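Side-chain contacts in probable phospholipase A2 homolog 2 (Oryza sativa, PDB 2WG9), which probably catalyses the calcium-dependent hydrolysis of the 2-acyl ester of phosphoglycerides, releasing lysophospholipids and free fatty acids: residues 64-69 / 77-82; 85-90 / 108-113; 22-27 / 42-47; 50-53 / 57-60. All coordinates share one frame; numbering follows the deposited sequence.

Contact 1: 64-69 / 77-82; sequences DHCVDT and TMCNEN. With CA (calcium ion), chain C; OCA (octanoic acid (caprylic acid)), chain D.
Helices 55-68 and 77-88 come close at Cys66 and Cys79, whose CA atoms lie 5.6 Å apart. The disulfide between these two residues makes up most of the contact. Cys66 SG and Cys79 SG are 2.0 Å apart, and the S-S torsion is -84°. The two ends are set differently. Cys66 sends SG anti to its backbone N (chi1 -175°), while Cys79 holds SG beside its N and anti to the carbonyl carbon (chi1 -61°). Val67 adds a looser touch, with its CG2 4.4 Å from Cys79 CB. Its side chain also approaches His63, the predicted active-site residue, so the crosslink lies close to that histidine. Disulfides that tie together the paired core helices, here 55-68 and 77-88, are characteristic of secretory phospholipases A2. Near the crosslink each helix carries a polar group of the calcium and active-site region: Asp64 two residues before Cys66, and Asn80 next to Cys79. Asp64 binds calcium through OD2 at 2.5 Å. The octanoate carboxylate reaches the same calcium ion through O1, also at 2.5 Å. Tyr39, Gly41 and Tyr44 supply backbone oxygens to the metal, and Ser45 OG is hydrogen-bonded to Asp64 OD2 from the second shell. Asn80 is buried and held at both ends of its amide. OD1 takes a hydrogen bond from His63 NE2, and ND2 bonds to Tyr74 O. Its rotation is therefore fixed, and it probably orients the His63 ring. The covalent bond probably limits how far helix 55-68, with Asp64 and His63, can shift against Asn80 on helix 77-88.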
loop_
_atom_site.group_PDB
_atom_site.type_symbol
_atom_site.label_atom_id
_atom_site.label_comp_id
_atom_site.label_asym_id
_atom_site.label_seq_id
_atom_site.Cartn_x
_atom_site.Cartn_y
_atom_site.Cartn_z
ATOM N N ASP A 64 -0.701 1.190 5.632
ATOM C CA ASP A 64 -0.437 2.594 5.968
ATOM C C ASP A 64 -0.645 2.861 7.453
ATOM O O ASP A 64 0.176 3.515 8.102
ATOM C CB ASP A 64 -1.306 3.521 5.119
ATOM C CG ASP A 64 -0.888 3.527 3.661
ATOM O OD1 ASP A 64 0.075 2.812 3.314
ATOM O OD2 ASP A 64 -1.518 4.235 2.856
ATOM N N HIS A 65 -1.729 2.322 7.998
ATOM C CA HIS A 65 -1.978 2.457 9.426
ATOM C C HIS A 65 -0.979 1.664 10.266
ATOM O O HIS A 65 -0.561 2.134 11.325
ATOM C CB HIS A 65 -3.421 2.084 9.756
ATOM C CG HIS A 65 -4.410 3.105 9.299
ATOM N ND1 HIS A 65 -5.181 2.941 8.170
ATOM C CD2 HIS A 65 -4.736 4.317 9.805
ATOM C CE1 HIS A 65 -5.945 4.006 8.002
ATOM N NE2 HIS A 65 -5.699 4.853 8.986
ATOM N N CYS A 66 -0.595 0.475 9.788
ATOM C CA CYS A 66 0.389 -0.358 10.487
ATOM C C CYS A 66 1.693 0.408 10.681
ATOM O O CYS A 66 2.265 0.399 11.775
ATOM C CB CYS A 66 0.645 -1.678 9.745
ATOM S SG CYS A 66 1.737 -2.873 10.592
ATOM N N VAL A 67 2.156 1.065 9.616
ATOM C CA VAL A 67 3.349 1.915 9.678
ATOM C C VAL A 67 3.117 3.093 10.645
ATOM O O VAL A 67 3.976 3.390 11.489
ATOM C CB VAL A 67 3.764 2.416 8.260
ATOM C CG1 VAL A 67 4.894 3.436 8.331
ATOM C CG2 VAL A 67 4.188 1.238 7.373
ATOM N N ASP A 68 1.946 3.730 10.526
ATOM C CA ASP A 68 1.593 4.870 11.375
ATOM C C ASP A 68 1.641 4.531 12.867
ATOM O O ASP A 68 2.042 5.374 13.676
ATOM C CB ASP A 68 0.214 5.431 10.997
ATOM C CG ASP A 68 -0.154 6.687 11.789
ATOM O OD1 ASP A 68 0.556 7.711 11.683
ATOM O OD2 ASP A 68 -1.165 6.651 12.518
ATOM N N THR A 69 1.246 3.307 13.221
ATOM C CA THR A 69 1.157 2.885 14.619
ATOM C C THR A 69 2.401 2.128 15.109
ATOM O O THR A 69 2.404 1.562 16.206
ATOM C CB THR A 69 -0.118 2.043 14.869
ATOM O OG1 THR A 69 -0.091 0.879 14.038
ATOM C CG2 THR A 69 -1.382 2.859 14.553
ATOM N N THR A 77 8.717 -5.231 9.831
ATOM C CA THR A 77 8.625 -6.480 9.076
ATOM C C THR A 77 7.231 -7.092 9.113
ATOM O O THR A 77 6.800 -7.700 8.137
ATOM C CB THR A 77 9.684 -7.523 9.519
ATOM O OG1 THR A 77 9.676 -7.642 10.944
ATOM C CG2 THR A 77 11.077 -7.103 9.064
ATOM N N MET A 78 6.526 -6.922 10.231
ATOM C CA MET A 78 5.132 -7.351 10.325
ATOM C C MET A 78 4.261 -6.604 9.321
ATOM O O MET A 78 3.532 -7.230 8.551
ATOM C CB MET A 78 4.576 -7.142 11.733
ATOM C CG MET A 78 5.145 -8.073 12.783
ATOM S SD MET A 78 4.103 -8.018 14.257
ATOM C CE MET A 78 2.804 -9.157 13.767
ATOM N N CYS A 79 4.338 -5.274 9.329
ATOM C CA CYS A 79 3.566 -4.456 8.390
ATOM C C CYS A 79 3.771 -4.938 6.960
ATOM O O CYS A 79 2.816 -5.147 6.220
ATOM C CB CYS A 79 3.936 -2.973 8.507
ATOM S SG CYS A 79 3.619 -2.237 10.135
ATOM N N ASN A 80 5.031 -5.133 6.590
ATOM C CA ASN A 80 5.381 -5.504 5.223
ATOM C C ASN A 80 5.054 -6.952 4.853
ATOM O O ASN A 80 4.534 -7.210 3.765
ATOM C CB ASN A 80 6.845 -5.147 4.954
ATOM C CG ASN A 80 7.062 -3.644 4.865
ATOM O OD1 ASN A 80 6.255 -2.926 4.272
ATOM N ND2 ASN A 80 8.142 -3.162 5.462
ATOM N N GLU A 81 5.331 -7.885 5.762
ATOM C CA GLU A 81 4.958 -9.287 5.555
ATOM C C GLU A 81 3.444 -9.479 5.449
ATOM O O GLU A 81 2.973 -10.235 4.604
ATOM C CB GLU A 81 5.552 -10.192 6.643
ATOM C CG GLU A 81 7.081 -10.296 6.571
ATOM C CD GLU A 81 7.663 -11.297 7.550
ATOM O OE1 GLU A 81 8.720 -11.879 7.233
ATOM O OE2 GLU A 81 7.073 -11.511 8.633
ATOM N N ASN A 82 2.688 -8.781 6.295
ATOM C CA ASN A 82 1.224 -8.806 6.207
ATOM C C ASN A 82 0.720 -8.272 4.868
ATOM O O ASN A 82 -0.241 -8.796 4.317
ATOM C CB ASN A 82 0.583 -8.020 7.359
ATOM C CG ASN A 82 0.715 -8.717 8.709
ATOM O OD1 ASN A 82 1.087 -9.891 8.799
ATOM N ND2 ASN A 82 0.394 -7.991 9.771
HETATM CA CA CA C . -0.048 4.590 0.932
HETATM C C1 OCA D . 0.892 1.201 0.598
HETATM C C2 OCA D . 1.585 0.219 -0.350
HETATM C C3 OCA D . 3.082 0.122 -0.067
HETATM C C4 OCA D . 3.854 1.354 -0.545
HETATM C C5 OCA D . 3.801 1.535 -2.071
HETATM C C6 OCA D . 4.915 0.754 -2.767
HETATM C C7 OCA D . 5.338 1.442 -4.065
HETATM C C8 OCA D . 4.886 0.628 -5.283
HETATM O O1 OCA D . 0.765 2.379 0.210
HETATM O O2 OCA D . 0.496 0.745 1.689
HETATM O O HOH W 1 1.563 5.778 2.259
#

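Contact 2: 85-90 / 108-113. With OCA (octanoic acid (caprylic acid)), chain D.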
loop_
_atom_site.group_PDB
_atom_site.type_symbol
_atom_site.label_atom_id
_atom_site.label_comp_id
_atom_site.label_asym_id
_atom_site.label_seq_id
_atom_site.Cartn_x
_atom_site.Cartn_y
_atom_site.Cartn_z
ATOM N N SER A 85 1.239 -11.014 2.197
ATOM C CA SER A 85 0.161 -11.991 2.393
ATOM C C SER A 85 -1.158 -11.497 1.809
ATOM O O SER A 85 -1.841 -12.232 1.096
ATOM C CB SER A 85 -0.017 -12.319 3.878
ATOM O OG SER A 85 1.176 -12.854 4.428
ATOM N N CYS A 86 -1.500 -10.244 2.111
ATOM C CA CYS A 86 -2.732 -9.626 1.627
ATOM C C CYS A 86 -2.760 -9.516 0.089
ATOM O O CYS A 86 -3.728 -9.942 -0.555
ATOM C CB CYS A 86 -2.919 -8.250 2.289
ATOM S SG CYS A 86 -4.566 -7.523 2.071
ATOM N N ILE A 87 -1.692 -8.954 -0.486
ATOM C CA ILE A 87 -1.538 -8.835 -1.947
ATOM C C ILE A 87 -1.751 -10.163 -2.687
ATOM O O ILE A 87 -2.435 -10.205 -3.720
ATOM C CB ILE A 87 -0.136 -8.265 -2.328
ATOM C CG1 ILE A 87 -0.060 -6.768 -2.018
ATOM C CG2 ILE A 87 0.173 -8.505 -3.810
ATOM C CD1 ILE A 87 1.381 -6.204 -2.087
ATOM N N ASP A 88 -1.165 -11.234 -2.155
ATOM C CA ASP A 88 -1.258 -12.559 -2.769
ATOM C C ASP A 88 -2.704 -13.101 -2.807
ATOM O O ASP A 88 -3.011 -14.020 -3.565
ATOM C CB ASP A 88 -0.311 -13.539 -2.057
ATOM C CG ASP A 88 1.171 -13.250 -2.336
ATOM O OD1 ASP A 88 1.487 -12.490 -3.284
ATOM O OD2 ASP A 88 2.034 -13.804 -1.614
ATOM N N ARG A 89 -3.591 -12.508 -2.010
ATOM C CA ARG A 89 -4.956 -13.026 -1.865
ATOM C C ARG A 89 -6.020 -12.050 -2.356
ATOM O O ARG A 89 -7.197 -12.163 -2.009
ATOM C CB ARG A 89 -5.207 -13.441 -0.416
ATOM C CG ARG A 89 -4.437 -14.683 -0.021
ATOM C CD ARG A 89 -4.046 -14.690 1.441
ATOM N NE ARG A 89 -3.286 -15.897 1.764
ATOM C CZ ARG A 89 -1.965 -16.014 1.631
ATOM N NH1 ARG A 89 -1.235 -14.995 1.191
ATOM N NH2 ARG A 89 -1.370 -17.158 1.948
ATOM N N VAL A 90 -5.595 -11.096 -3.176
ATOM C CA VAL A 90 -6.469 -10.060 -3.710
ATOM C C VAL A 90 -7.367 -10.615 -4.823
ATOM O O VAL A 90 -6.888 -11.285 -5.736
ATOM C CB VAL A 90 -5.611 -8.856 -4.195
ATOM C CG1 VAL A 90 -6.298 -8.073 -5.287
ATOM C CG2 VAL A 90 -5.258 -7.959 -3.017
ATOM N N VAL A 108 3.953 -4.881 -8.948
ATOM C CA VAL A 108 4.874 -3.750 -8.763
ATOM C C VAL A 108 5.026 -3.415 -7.267
ATOM O O VAL A 108 6.145 -3.239 -6.763
ATOM C CB VAL A 108 4.446 -2.508 -9.604
ATOM C CG1 VAL A 108 5.344 -1.298 -9.319
ATOM C CG2 VAL A 108 4.468 -2.839 -11.109
ATOM N N ILE A 109 3.906 -3.359 -6.551
ATOM C CA ILE A 109 3.934 -3.138 -5.106
ATOM C C ILE A 109 4.683 -4.283 -4.428
ATOM O O ILE A 109 5.548 -4.049 -3.579
ATOM C CB ILE A 109 2.500 -2.999 -4.513
ATOM C CG1 ILE A 109 1.810 -1.759 -5.103
ATOM C CG2 ILE A 109 2.550 -2.936 -2.976
ATOM C CD1 ILE A 109 0.279 -1.752 -4.981
ATOM N N ARG A 110 4.361 -5.516 -4.827
ATOM C CA ARG A 110 4.963 -6.708 -4.235
ATOM C C ARG A 110 6.489 -6.689 -4.319
ATOM O O ARG A 110 7.159 -6.985 -3.340
ATOM C CB ARG A 110 4.421 -7.989 -4.876
ATOM C CG ARG A 110 4.397 -9.145 -3.892
ATOM C CD ARG A 110 4.448 -10.541 -4.541
ATOM N NE ARG A 110 4.164 -11.558 -3.523
ATOM C CZ ARG A 110 5.061 -12.047 -2.662
ATOM N NH1 ARG A 110 6.321 -11.634 -2.688
ATOM N NH2 ARG A 110 4.698 -12.960 -1.770
ATOM N N GLY A 111 7.028 -6.332 -5.485
ATOM C CA GLY A 111 8.479 -6.253 -5.671
ATOM C C GLY A 111 9.170 -5.338 -4.666
ATOM O O GLY A 111 10.185 -5.709 -4.068
ATOM N N VAL A 112 8.608 -4.146 -4.481
ATOM C CA VAL A 112 9.127 -3.142 -3.544
ATOM C C VAL A 112 9.042 -3.605 -2.092
ATOM O O VAL A 112 9.984 -3.417 -1.312
ATOM C CB VAL A 112 8.371 -1.788 -3.714
ATOM C CG1 VAL A 112 8.745 -0.785 -2.622
ATOM C CG2 VAL A 112 8.640 -1.198 -5.096
ATOM N N ILE A 113 7.910 -4.205 -1.728
ATOM C CA ILE A 113 7.682 -4.654 -0.349
ATOM C C ILE A 113 8.569 -5.852 0.041
ATOM O O ILE A 113 9.023 -5.945 1.186
ATOM C CB ILE A 113 6.168 -4.899 -0.058
ATOM C CG1 ILE A 113 5.367 -3.594 -0.247
ATOM C CG2 ILE A 113 5.943 -5.450 1.367
ATOM C CD1 ILE A 113 5.848 -2.390 0.619
HETATM C C1 OCA D . 0.892 1.201 0.598
HETATM C C2 OCA D . 1.585 0.219 -0.350
HETATM C C3 OCA D . 3.082 0.122 -0.067
HETATM C C4 OCA D . 3.854 1.354 -0.545
HETATM C C5 OCA D . 3.801 1.535 -2.071
HETATM C C6 OCA D . 4.915 0.754 -2.767
HETATM C C7 OCA D . 5.338 1.442 -4.065
HETATM C C8 OCA D . 4.886 0.628 -5.283
HETATM O O1 OCA D . 0.765 2.379 0.210
HETATM O O2 OCA D . 0.496 0.745 1.689
#
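Arg110 NE donates to Asp88 OD1 at 2.8 Å, and Arg110 NH2 donates to Asp88 OD2 at the same 2.8 Å. Both bonds are almost straight, at 176° and 177°. The guanidinium grips the carboxylate side-on, and each oxygen offers its syn lone pair. The two planes are 12° apart, so the bidentate salt bridge is nearly flat. The arginine chain runs extended from CG to NE to get there. Its remaining nitrogen, NH1, forms a salt bridge with Glu114 one turn further along the same helix. A methionine here would probably leave the carboxylates of Asp88 and Glu114 without their cationic partner. The pairing joins the segment 85-90, on helix 77-88, to helix 102-125. The Cys59-Cys86 disulfide ties helix 77-88 in turn to helix 55-68, as is usual for the paired core helices of secretory phospholipases A2. Under the salt bridge the contact is apolar and buried. Ile87 CD1 packs 3.6 Å from Ile109 CG2, and Ile87 CG2 lies 4.3 Å from Arg110 CG. Ile109 has its two branches on separate duties. CG2 faces Ile87, and Ile109 CG1 lies 3.9 Å from octanoate C8. One turn on, Ile113 puts CD1 3.8 Å from octanoate C3, and its side chain also rests on Leu83 and Leu84.

Contact 3: 22-27 / 42-47; sequences TCESQF and ILYSGC. With CA (calcium ion), chain C; OCA (octanoic acid (caprylic acid)), chain D.
Glu24 and Tyr44 meet where the phenol OH of Tyr44 comes 3.2 Å from Glu24 CG. This is the tight part of a small contact. Glu24 CB lies farther off, 3.7 Å from the same Tyr44 OH. The side chains cross at about a right angle, and the carboxylate stands 89° from the ring plane. The hydroxyl is also held by polar partners, through hydrogen bonds with Gly37 O and Ser20 OG. Gly37 is on strand 35-37, whose backbone pairs with Glu24, so the ring end is lodged against the small antiparallel sheet. The outer side is looser. Glu24 bends at chi2 (-59°), which turns its carboxylate away from the ring and toward Thr22. There OE2 is 2.8 Å from Thr22 OG1 in one of two modelled conformers, and the threonine donates from above the carboxylate plane. With an alanine at Glu24, a gap is likely to open beside the phenol oxygen, and Thr22 OG1 would lose this acceptor. The other end of Tyr44 belongs to the calcium-binding loop. Its carbonyl O binds calcium at 2.2 Å, and a metal-bound water is weakly linked to its N. Two residues earlier, Ile42 CG1 lies 3.9 Å from octanoate C7. Tyr44 thus probably couples the metal loop to the sheet: its hydroxyl is held at Gly37 O and its carbonyl binds calcium.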
loop_
_atom_site.group_PDB
_atom_site.type_symbol
_atom_site.label_atom_id
_atom_site.label_comp_id
_atom_site.label_asym_id
_atom_site.label_seq_id
_atom_site.Cartn_x
_atom_site.Cartn_y
_atom_site.Cartn_z
ATOM N N THR A 22 -10.403 9.981 -3.099
ATOM C CA THR A 22 -10.671 9.609 -4.489
ATOM C C THR A 22 -9.896 8.358 -4.898
ATOM O O THR A 22 -8.734 8.192 -4.539
ATOM C CB THR A 22 -10.371 10.787 -5.476
ATOM O OG1 THR A 22 -10.172 10.282 -6.805
ATOM C CG2 THR A 22 -9.131 11.538 -5.067
ATOM N N CYS A 23 -10.556 7.478 -5.646
ATOM C CA CYS A 23 -9.920 6.270 -6.157
ATOM C C CYS A 23 -9.055 6.619 -7.364
ATOM O O CYS A 23 -9.568 6.820 -8.465
ATOM C CB CYS A 23 -10.971 5.224 -6.535
ATOM S SG CYS A 23 -12.019 4.725 -5.138
ATOM N N GLU A 24 -7.744 6.681 -7.142
ATOM C CA GLU A 24 -6.784 7.036 -8.184
ATOM C C GLU A 24 -6.274 5.829 -8.980
ATOM O O GLU A 24 -6.395 4.678 -8.548
ATOM C CB GLU A 24 -5.606 7.820 -7.580
ATOM C CG GLU A 24 -5.986 9.199 -7.016
ATOM C CD GLU A 24 -6.600 10.119 -8.060
ATOM O OE1 GLU A 24 -6.124 10.122 -9.209
ATOM O OE2 GLU A 24 -7.562 10.839 -7.737
ATOM N N SER A 25 -5.731 6.097 -10.164
ATOM C CA SER A 25 -5.056 5.061 -10.941
ATOM C C SER A 25 -4.025 5.713 -11.857
ATOM O O SER A 25 -4.217 5.803 -13.076
ATOM C CB SER A 25 -6.056 4.179 -11.705
ATOM O OG SER A 25 -7.021 4.949 -12.400
ATOM N N GLN A 26 -2.942 6.173 -11.229
ATOM C CA GLN A 26 -1.896 6.969 -11.870
ATOM C C GLN A 26 -0.543 6.280 -11.727
ATOM O O GLN A 26 -0.262 5.664 -10.700
ATOM C CB GLN A 26 -1.817 8.358 -11.226
ATOM C CG GLN A 26 -3.095 9.198 -11.335
ATOM C CD GLN A 26 -3.369 9.665 -12.758
ATOM O OE1 GLN A 26 -2.444 10.011 -13.506
ATOM N NE2 GLN A 26 -4.643 9.679 -13.142
ATOM N N PHE A 27 0.288 6.398 -12.763
ATOM C CA PHE A 27 1.617 5.796 -12.782
ATOM C C PHE A 27 1.579 4.337 -12.315
ATOM O O PHE A 27 2.373 3.914 -11.478
ATOM C CB PHE A 27 2.598 6.641 -11.957
ATOM C CG PHE A 27 2.752 8.053 -12.461
ATOM C CD1 PHE A 27 2.107 9.110 -11.818
ATOM C CD2 PHE A 27 3.532 8.327 -13.581
ATOM C CE1 PHE A 27 2.245 10.417 -12.283
ATOM C CE2 PHE A 27 3.669 9.633 -14.061
ATOM C CZ PHE A 27 3.029 10.676 -13.416
ATOM N N ILE A 42 3.426 5.565 -2.211
ATOM C CA ILE A 42 4.355 6.109 -1.229
ATOM C C ILE A 42 3.913 7.519 -0.844
ATOM O O ILE A 42 3.594 8.332 -1.711
ATOM C CB ILE A 42 5.810 6.090 -1.775
ATOM C CG1 ILE A 42 6.227 4.646 -2.103
ATOM C CG2 ILE A 42 6.787 6.734 -0.770
ATOM C CD1 ILE A 42 7.459 4.521 -3.007
ATOM N N LEU A 43 3.873 7.796 0.460
ATOM C CA LEU A 43 3.403 9.094 0.971
ATOM C C LEU A 43 2.080 9.494 0.296
ATOM O O LEU A 43 1.912 10.612 -0.202
ATOM C CB LEU A 43 4.492 10.178 0.816
ATOM C CG LEU A 43 5.849 9.870 1.474
ATOM C CD1 LEU A 43 6.920 10.837 1.017
ATOM C CD2 LEU A 43 5.778 9.856 2.996
ATOM N N TYR A 44 1.158 8.535 0.266
ATOM C CA TYR A 44 -0.164 8.705 -0.312
ATOM C C TYR A 44 -1.121 7.808 0.468
ATOM O O TYR A 44 -0.935 6.589 0.508
ATOM C CB TYR A 44 -0.162 8.323 -1.799
ATOM C CG TYR A 44 -1.548 8.296 -2.391
ATOM C CD1 TYR A 44 -2.237 9.483 -2.638
ATOM C CD2 TYR A 44 -2.186 7.087 -2.680
ATOM C CE1 TYR A 44 -3.519 9.476 -3.173
ATOM C CE2 TYR A 44 -3.473 7.068 -3.210
ATOM C CZ TYR A 44 -4.131 8.270 -3.448
ATOM O OH TYR A 44 -5.401 8.273 -3.958
ATOM N N SER A 45 -2.133 8.402 1.098
ATOM C CA SER A 45 -3.051 7.635 1.942
ATOM C C SER A 45 -4.430 8.278 2.027
ATOM O O SER A 45 -4.591 9.466 1.740
ATOM C CB SER A 45 -2.458 7.442 3.348
ATOM O OG SER A 45 -3.016 6.299 3.983
ATOM N N GLY A 46 -5.418 7.479 2.423
ATOM C CA GLY A 46 -6.801 7.920 2.473
ATOM C C GLY A 46 -7.103 8.685 3.748
ATOM O O GLY A 46 -6.462 8.476 4.782
ATOM N N CYS A 47 -8.078 9.582 3.662
ATOM C CA CYS A 47 -8.519 10.349 4.818
ATOM C C CYS A 47 -9.184 9.408 5.827
ATOM O O CYS A 47 -9.699 8.359 5.440
ATOM C CB CYS A 47 -9.465 11.469 4.373
ATOM S SG CYS A 47 -8.665 12.706 3.284
HETATM CA CA CA C . -0.048 4.590 0.932
HETATM C C1 OCA D . 0.892 1.201 0.598
HETATM C C2 OCA D . 1.585 0.219 -0.350
HETATM C C3 OCA D . 3.082 0.122 -0.067
HETATM C C4 OCA D . 3.854 1.354 -0.545
HETATM C C5 OCA D . 3.801 1.535 -2.071
HETATM C C6 OCA D . 4.915 0.754 -2.767
HETATM C C7 OCA D . 5.338 1.442 -4.065
HETATM C C8 OCA D . 4.886 0.628 -5.283
HETATM O O1 OCA D . 0.765 2.379 0.210
HETATM O O2 OCA D . 0.496 0.745 1.689
HETATM O O HOH W 1 1.563 5.778 2.259
#

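Contact 4: 50-53 / 57-60; sequences ERPC and DACC. With OCA (octanoic acid (caprylic acid)), chain D.
Pro52 and Cys53 are the residues of 50-53 that touch Asp57 and Ala58, and Glu50 leads the chain toward them. Glu50 pairs with Lys38 and Arg21 by salt bridges. Its carbonyl is hydrogen-bonded to Tyr39 OH. Arg51 points away from the helix, but its carbonyl O is hydrogen-bonded to Lys38 NZ. Pro52 then lays its ring over the first turn of helix 55-68. Its CB is 3.4 Å from Ala58 N, and its CG is 3.8 Å from Ala58 CB. In secretory phospholipases A2 this helix follows the calcium-binding loop and carries the active-site histidine. Cys53 makes the polar link. Its N donates to Asp57 OD2 at 2.7 Å with an angle of 152°, using the anti lone pair of that oxygen. Asp57 reaches back because its CG is anti to the backbone N (chi1 -158°). The same OD2 is hydrogen-bonded to Lys38 N, and OD1 is hydrogen-bonded to Tyr39 N. Three backbone N-H groups thus satisfy a buried carboxylate, and two of them lie at the entrance to the calcium loop. Cys53 SG, 3.3 Å from Asp57 OD2, continues into the disulfide with Cys23.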
loop_
_atom_site.group_PDB
_atom_site.type_symbol
_atom_site.label_atom_id
_atom_site.label_comp_id
_atom_site.label_asym_id
_atom_site.label_seq_id
_atom_site.Cartn_x
_atom_site.Cartn_y
_atom_site.Cartn_z
ATOM N N GLU A 50 -12.258 6.738 5.242
ATOM C CA GLU A 50 -12.470 6.468 3.808
ATOM C C GLU A 50 -12.387 4.991 3.483
ATOM O O GLU A 50 -11.372 4.338 3.765
ATOM C CB GLU A 50 -11.460 7.216 2.924
ATOM C CG GLU A 50 -11.646 8.729 2.851
ATOM C CD GLU A 50 -12.922 9.138 2.144
ATOM O OE1 GLU A 50 -13.308 8.487 1.155
ATOM O OE2 GLU A 50 -13.539 10.127 2.576
ATOM N N ARG A 51 -13.448 4.466 2.885
ATOM C CA ARG A 51 -13.478 3.068 2.477
ATOM C C ARG A 51 -12.487 2.842 1.333
ATOM O O ARG A 51 -12.396 3.674 0.432
ATOM C CB ARG A 51 -14.889 2.667 2.035
ATOM C CG ARG A 51 -15.115 1.177 2.074
ATOM C CD ARG A 51 -16.242 0.713 1.186
ATOM N NE ARG A 51 -16.181 -0.744 1.035
ATOM C CZ ARG A 51 -17.015 -1.469 0.299
ATOM N NH1 ARG A 51 -16.856 -2.782 0.240
ATOM N NH2 ARG A 51 -18.006 -0.895 -0.372
ATOM N N PRO A 52 -11.729 1.722 1.370
ATOM C CA PRO A 52 -10.835 1.455 0.246
ATOM C C PRO A 52 -11.635 1.153 -1.014
ATOM O O PRO A 52 -12.819 0.840 -0.936
ATOM C CB PRO A 52 -10.065 0.196 0.673
ATOM C CG PRO A 52 -10.323 0.037 2.116
ATOM C CD PRO A 52 -11.639 0.669 2.400
ATOM N N CYS A 53 -10.973 1.238 -2.161
ATOM C CA CYS A 53 -11.633 1.190 -3.454
ATOM C C CYS A 53 -11.800 -0.221 -3.998
ATOM O O CYS A 53 -12.650 -0.465 -4.860
ATOM C CB CYS A 53 -10.855 2.049 -4.449
ATOM S SG CYS A 53 -10.718 3.752 -3.935
ATOM N N ASP A 57 -6.564 -2.019 -2.630
ATOM C CA ASP A 57 -6.572 -0.761 -1.876
ATOM C C ASP A 57 -6.713 -1.014 -0.365
ATOM O O ASP A 57 -6.083 -0.333 0.460
ATOM C CB ASP A 57 -7.693 0.141 -2.384
ATOM C CG ASP A 57 -7.463 1.597 -2.062
ATOM O OD1 ASP A 57 -6.289 1.997 -1.907
ATOM O OD2 ASP A 57 -8.465 2.347 -1.979
ATOM N N ALA A 58 -7.536 -2.003 -0.014
ATOM C CA ALA A 58 -7.718 -2.398 1.386
ATOM C C ALA A 58 -6.427 -2.930 2.014
ATOM O O ALA A 58 -6.125 -2.610 3.161
ATOM C CB ALA A 58 -8.869 -3.413 1.528
ATOM N N CYS A 59 -5.660 -3.719 1.258
ATOM C CA CYS A 59 -4.339 -4.169 1.714
ATOM C C CYS A 59 -3.452 -2.977 2.068
ATOM O O CYS A 59 -2.798 -2.966 3.114
ATOM C CB CYS A 59 -3.643 -5.029 0.647
ATOM S SG CYS A 59 -4.442 -6.589 0.279
ATOM N N CYS A 60 -3.437 -1.975 1.193
ATOM C CA CYS A 60 -2.658 -0.759 1.425
ATOM C C CYS A 60 -3.153 0.059 2.615
ATOM O O CYS A 60 -2.340 0.609 3.379
ATOM C CB CYS A 60 -2.645 0.106 0.167
ATOM S SG CYS A 60 -1.828 -0.695 -1.226
HETATM C C1 OCA D . 0.892 1.201 0.598
HETATM C C2 OCA D . 1.585 0.219 -0.350
HETATM C C3 OCA D . 3.082 0.122 -0.067
HETATM C C4 OCA D . 3.854 1.354 -0.545
HETATM C C5 OCA D . 3.801 1.535 -2.071
HETATM C C6 OCA D . 4.915 0.754 -2.767
HETATM C C7 OCA D . 5.338 1.442 -4.065
HETATM C C8 OCA D . 4.886 0.628 -5.283
HETATM O O1 OCA D . 0.765 2.379 0.210
HETATM O O2 OCA D . 0.496 0.745 1.689
#

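From the N terminus, contact 3 comes first and closes the loop 28-41, which holds strand 35-37 and the start of the calcium loop. Contact 4 follows and closes the short turn into helix 55-68. Contact 1 closes the loop between helices 55-68 and 77-88, and contact 2 closes the longer excursion from helix 77-88 to helix 102-125. The four lie in series; none nests in or crosses another. Disulfides cross-link them: Cys23-Cys53 links contacts 3 and 4, and Cys59-Cys86 links contacts 4 and 2. Contacts 1 and 3 share the calcium ion, although their centres are about 17 Å apart. All four reach the octanoate, so the metal loop and the three helices meet at one pocket.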